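Local coordinates for Old Yellow Enzyme (Pichia, PDB 6AGZ), which probably uses bound flavin mononucleotide to reduce the carbon-carbon double bond of enones asymmetrically, as a TIM-barrel flavoprotein, at residues 273-287 with 302-316. Numbering follows the deposited sequence.
Sequences AKEGKRLAYVSIVEP and NSWMLQIWKGVVLRS
Strands 281-285 and 313-316 pair in parallel as the sixth and seventh staves of the TIM barrel, a beta-alpha-beta unit whose connecting helix 303-308 packs on the outer side. The ladder runs from Val282 N to Val312 O (3.0 Å) through to Glu286 N on Ser316 O (2.7 Å). Near the N-terminal ends of the strands, Trp309 lays its indole between two partners: Val282 CG2 sits 3.6 Å from the six-ring centroid in a CH-pi contact, and the Arg278 guanidinium, inclined 75° to the ring and salt-bridged through NH1 to Glu270, makes a cation-pi contact over the opposite face. Trp309 NE1 also donates to Val312 O (2.9 Å), which thereby serves two donors. A leucine in place of Trp309 would probably leave Arg278 and Val282 without their aromatic face and Val312 O without its second donor. At the C-terminal ends, Arg315 grips the Glu286 carboxylate, a fitting countercharge, side-on, NE to OE2 (2.9 Å) and NH2 to OE1, while the Asn302 amide uses ND2 to bridge OE2 and Val285 O. Beta-branched Ile284, suited to a strand, sets CG2 against Met305 CE (3.6 Å). Strands 236-240 and 338-341 flank the pair, helix 258-274 packs against Met305 and Trp309, and Ser316 touches the flavin.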
# COMPACT_ATOMS: atom_id res chain seq x y z
N ALA A 273 2.35 -13.67 11.67
CA ALA A 273 2.98 -13.24 12.91
C ALA A 273 1.95 -13.06 14.02
O ALA A 273 2.21 -13.40 15.18
CB ALA A 273 3.75 -11.94 12.68
N LYS A 274 0.78 -12.52 13.68
CA LYS A 274 -0.29 -12.36 14.66
C LYS A 274 -0.85 -13.70 15.12
O LYS A 274 -1.45 -13.77 16.20
CB LYS A 274 -1.42 -11.50 14.09
CG LYS A 274 -1.08 -10.03 13.95
CD LYS A 274 -2.23 -9.26 13.33
CE LYS A 274 -1.96 -7.76 13.33
NZ LYS A 274 -3.04 -7.01 12.64
N GLU A 275 -0.68 -14.75 14.33
CA GLU A 275 -1.05 -16.10 14.74
C GLU A 275 0.12 -16.86 15.36
O GLU A 275 0.06 -18.09 15.46
CB GLU A 275 -1.63 -16.87 13.55
CG GLU A 275 -2.98 -16.34 13.10
CD GLU A 275 -3.42 -16.92 11.77
OE1 GLU A 275 -2.67 -17.74 11.20
OE2 GLU A 275 -4.51 -16.54 11.29
N GLY A 276 1.16 -16.15 15.77
CA GLY A 276 2.27 -16.76 16.48
C GLY A 276 3.37 -17.34 15.62
O GLY A 276 4.15 -18.15 16.11
N LYS A 277 3.46 -16.94 14.34
CA LYS A 277 4.55 -17.36 13.47
C LYS A 277 5.16 -16.09 12.87
O LYS A 277 4.83 -15.69 11.76
CB LYS A 277 4.07 -18.33 12.39
CG LYS A 277 3.31 -19.53 12.93
CD LYS A 277 2.97 -20.51 11.83
CE LYS A 277 2.24 -19.82 10.69
NZ LYS A 277 2.61 -20.39 9.37
N ARG A 278 6.07 -15.48 13.63
CA ARG A 278 6.71 -14.24 13.25
C ARG A 278 8.05 -14.55 12.59
O ARG A 278 8.91 -15.19 13.20
CB ARG A 278 6.91 -13.34 14.47
CG ARG A 278 7.89 -12.19 14.27
CD ARG A 278 7.25 -11.00 13.56
NE ARG A 278 6.22 -10.37 14.37
CZ ARG A 278 5.45 -9.37 13.96
NH1 ARG A 278 5.59 -8.88 12.73
NH2 ARG A 278 4.53 -8.86 14.77
N LEU A 279 8.22 -14.11 11.35
CA LEU A 279 9.48 -14.31 10.65
C LEU A 279 10.62 -13.65 11.40
O LEU A 279 10.43 -12.68 12.15
CB LEU A 279 9.40 -13.76 9.22
CG LEU A 279 8.42 -14.41 8.24
CD1 LEU A 279 8.57 -13.79 6.86
CD2 LEU A 279 8.63 -15.91 8.19
N ALA A 280 11.83 -14.18 11.21
CA ALA A 280 13.01 -13.57 11.81
C ALA A 280 13.17 -12.13 11.34
O ALA A 280 13.41 -11.23 12.15
CB ALA A 280 14.25 -14.40 11.48
N TYR A 281 13.03 -11.90 10.04
CA TYR A 281 13.09 -10.56 9.48
C TYR A 281 12.50 -10.57 8.08
O TYR A 281 12.37 -11.62 7.45
CB TYR A 281 14.53 -10.02 9.45
CG TYR A 281 15.48 -10.82 8.59
CD1 TYR A 281 16.17 -11.91 9.11
CD2 TYR A 281 15.71 -10.48 7.26
CE1 TYR A 281 17.05 -12.64 8.33
CE2 TYR A 281 16.58 -11.20 6.47
CZ TYR A 281 17.25 -12.28 7.01
OH TYR A 281 18.12 -13.00 6.23
N VAL A 282 12.13 -9.38 7.61
CA VAL A 282 11.73 -9.16 6.23
C VAL A 282 12.73 -8.21 5.60
O VAL A 282 12.97 -7.11 6.13
CB VAL A 282 10.30 -8.60 6.13
CG1 VAL A 282 9.98 -8.21 4.69
CG2 VAL A 282 9.29 -9.62 6.63
N SER A 283 13.33 -8.62 4.48
CA SER A 283 14.37 -7.85 3.83
C SER A 283 13.78 -7.04 2.67
O SER A 283 13.08 -7.60 1.82
CB SER A 283 15.48 -8.77 3.31
OG SER A 283 16.54 -8.01 2.75
N ILE A 284 14.07 -5.74 2.65
CA ILE A 284 13.54 -4.83 1.66
C ILE A 284 14.67 -3.97 1.09
O ILE A 284 15.66 -3.67 1.77
CB ILE A 284 12.41 -3.93 2.22
CG1 ILE A 284 12.96 -2.88 3.19
CG2 ILE A 284 11.34 -4.77 2.90
CD1 ILE A 284 11.91 -1.92 3.68
N VAL A 285 14.49 -3.57 -0.16
CA VAL A 285 15.48 -2.80 -0.91
C VAL A 285 14.99 -1.37 -1.03
O VAL A 285 13.86 -1.12 -1.48
CB VAL A 285 15.73 -3.41 -2.30
CG1 VAL A 285 16.47 -2.43 -3.18
CG2 VAL A 285 16.50 -4.72 -2.16
N GLU A 286 15.83 -0.42 -0.62
CA GLU A 286 15.47 0.98 -0.72
C GLU A 286 15.50 1.43 -2.17
O GLU A 286 16.44 1.10 -2.90
CB GLU A 286 16.40 1.84 0.13
CG GLU A 286 16.30 1.58 1.62
CD GLU A 286 14.89 1.79 2.15
OE1 GLU A 286 14.37 2.92 2.04
OE2 GLU A 286 14.30 0.82 2.67
N PRO A 287 14.49 2.19 -2.63
CA PRO A 287 14.33 2.70 -4.00
C PRO A 287 15.60 3.33 -4.57
O PRO A 287 16.23 4.15 -3.89
CB PRO A 287 13.22 3.75 -3.86
CG PRO A 287 12.94 3.87 -2.37
CD PRO A 287 13.36 2.58 -1.77
N ASN A 302 9.50 3.31 0.90
CA ASN A 302 9.16 2.06 1.55
C ASN A 302 8.38 2.24 2.86
O ASN A 302 8.11 1.24 3.54
CB ASN A 302 10.42 1.24 1.83
CG ASN A 302 10.98 0.58 0.59
OD1 ASN A 302 10.27 0.39 -0.40
ND2 ASN A 302 12.26 0.23 0.63
N SER A 303 8.01 3.48 3.21
CA SER A 303 7.35 3.72 4.49
C SER A 303 6.12 2.85 4.66
O SER A 303 5.92 2.26 5.73
CB SER A 303 6.98 5.20 4.60
OG SER A 303 6.13 5.60 3.54
N TRP A 304 5.30 2.73 3.62
CA TRP A 304 4.08 1.94 3.71
C TRP A 304 4.39 0.50 4.11
O TRP A 304 3.64 -0.11 4.89
CB TRP A 304 3.32 1.97 2.39
CG TRP A 304 4.12 1.47 1.22
CD1 TRP A 304 4.94 2.21 0.41
CD2 TRP A 304 4.17 0.13 0.72
NE1 TRP A 304 5.50 1.41 -0.55
CE2 TRP A 304 5.04 0.13 -0.39
CE3 TRP A 304 3.56 -1.07 1.10
CZ2 TRP A 304 5.32 -1.02 -1.12
CZ3 TRP A 304 3.85 -2.22 0.37
CH2 TRP A 304 4.72 -2.18 -0.73
N MET A 305 5.49 -0.06 3.60
CA MET A 305 5.89 -1.40 4.00
C MET A 305 6.03 -1.49 5.52
O MET A 305 5.46 -2.38 6.16
CB MET A 305 7.19 -1.79 3.31
CG MET A 305 7.15 -1.66 1.80
SD MET A 305 8.61 -2.31 0.96
CE MET A 305 8.31 -4.07 1.07
N LEU A 306 6.75 -0.53 6.11
CA LEU A 306 6.93 -0.53 7.55
C LEU A 306 5.63 -0.30 8.30
O LEU A 306 5.54 -0.64 9.49
CB LEU A 306 7.96 0.52 7.96
CG LEU A 306 9.45 0.34 7.62
CD1 LEU A 306 10.29 0.44 8.88
CD2 LEU A 306 9.75 -0.97 6.89
N GLN A 307 4.61 0.25 7.63
CA GLN A 307 3.30 0.36 8.26
C GLN A 307 2.67 -1.00 8.48
O GLN A 307 1.96 -1.20 9.47
CB GLN A 307 2.37 1.23 7.41
CG GLN A 307 2.57 2.72 7.55
CD GLN A 307 1.41 3.52 6.98
OE1 GLN A 307 1.59 4.43 6.18
NE2 GLN A 307 0.20 3.17 7.41
N ILE A 308 2.92 -1.95 7.57
CA ILE A 308 2.22 -3.23 7.60
C ILE A 308 2.99 -4.23 8.44
O ILE A 308 2.46 -4.80 9.40
CB ILE A 308 1.99 -3.76 6.17
CG1 ILE A 308 1.28 -2.70 5.32
CG2 ILE A 308 1.17 -5.04 6.21
CD1 ILE A 308 1.19 -3.05 3.85
N TRP A 309 4.25 -4.45 8.08
CA TRP A 309 5.09 -5.40 8.80
C TRP A 309 5.61 -4.76 10.08
O TRP A 309 6.22 -3.68 10.04
CB TRP A 309 6.25 -5.87 7.91
CG TRP A 309 7.22 -6.73 8.63
CD1 TRP A 309 8.48 -6.38 9.03
CD2 TRP A 309 7.03 -8.09 9.04
NE1 TRP A 309 9.08 -7.44 9.67
CE2 TRP A 309 8.21 -8.50 9.68
CE3 TRP A 309 5.97 -9.00 8.92
CZ2 TRP A 309 8.37 -9.78 10.21
CZ3 TRP A 309 6.13 -10.27 9.44
CH2 TRP A 309 7.32 -10.65 10.07
N LYS A 310 5.37 -5.41 11.22
CA LYS A 310 5.72 -4.87 12.52
C LYS A 310 6.99 -5.47 13.11
O LYS A 310 7.46 -4.99 14.15
CB LYS A 310 4.57 -5.07 13.51
CG LYS A 310 3.24 -4.49 13.05
CD LYS A 310 3.30 -2.97 12.95
CE LYS A 310 1.93 -2.38 12.68
NZ LYS A 310 1.96 -0.90 12.66
N GLY A 311 7.55 -6.50 12.50
CA GLY A 311 8.71 -7.19 13.02
C GLY A 311 10.02 -6.57 12.56
O GLY A 311 10.06 -5.43 12.08
N VAL A 312 11.09 -7.33 12.73
CA VAL A 312 12.41 -6.88 12.29
C VAL A 312 12.39 -6.70 10.78
O VAL A 312 11.92 -7.57 10.04
CB VAL A 312 13.49 -7.88 12.73
CG1 VAL A 312 14.85 -7.47 12.17
CG2 VAL A 312 13.54 -7.98 14.24
N VAL A 313 12.90 -5.56 10.32
CA VAL A 313 12.98 -5.26 8.90
C VAL A 313 14.42 -4.89 8.56
O VAL A 313 15.03 -4.06 9.24
CB VAL A 313 12.01 -4.12 8.50
CG1 VAL A 313 12.22 -2.88 9.37
CG2 VAL A 313 12.17 -3.78 7.02
N LEU A 314 14.96 -5.54 7.53
CA LEU A 314 16.30 -5.24 7.04
C LEU A 314 16.18 -4.35 5.81
O LEU A 314 15.59 -4.76 4.81
CB LEU A 314 17.05 -6.53 6.69
CG LEU A 314 18.29 -6.38 5.81
CD1 LEU A 314 19.35 -5.53 6.50
CD2 LEU A 314 18.85 -7.74 5.44
N ARG A 315 16.73 -3.14 5.89
CA ARG A 315 16.66 -2.19 4.79
C ARG A 315 18.03 -2.08 4.14
O ARG A 315 19.03 -1.84 4.83
CB ARG A 315 16.20 -0.82 5.30
CG ARG A 315 14.97 -0.89 6.19
CD ARG A 315 14.50 0.49 6.63
NE ARG A 315 14.00 1.28 5.50
CZ ARG A 315 13.33 2.42 5.63
NH1 ARG A 315 13.07 2.90 6.84
NH2 ARG A 315 12.92 3.07 4.56
N SER A 316 18.09 -2.27 2.82
CA SER A 316 19.36 -2.25 2.12
C SER A 316 19.30 -1.34 0.89
O SER A 316 18.24 -1.19 0.27
CB SER A 316 19.79 -3.66 1.69
OG SER A 316 19.98 -4.49 2.82
O HOH W 1 10.45 -10.09 13.48
O HOH W 2 17.32 -5.70 2.14
O HOH W 3 12.18 4.21 1.33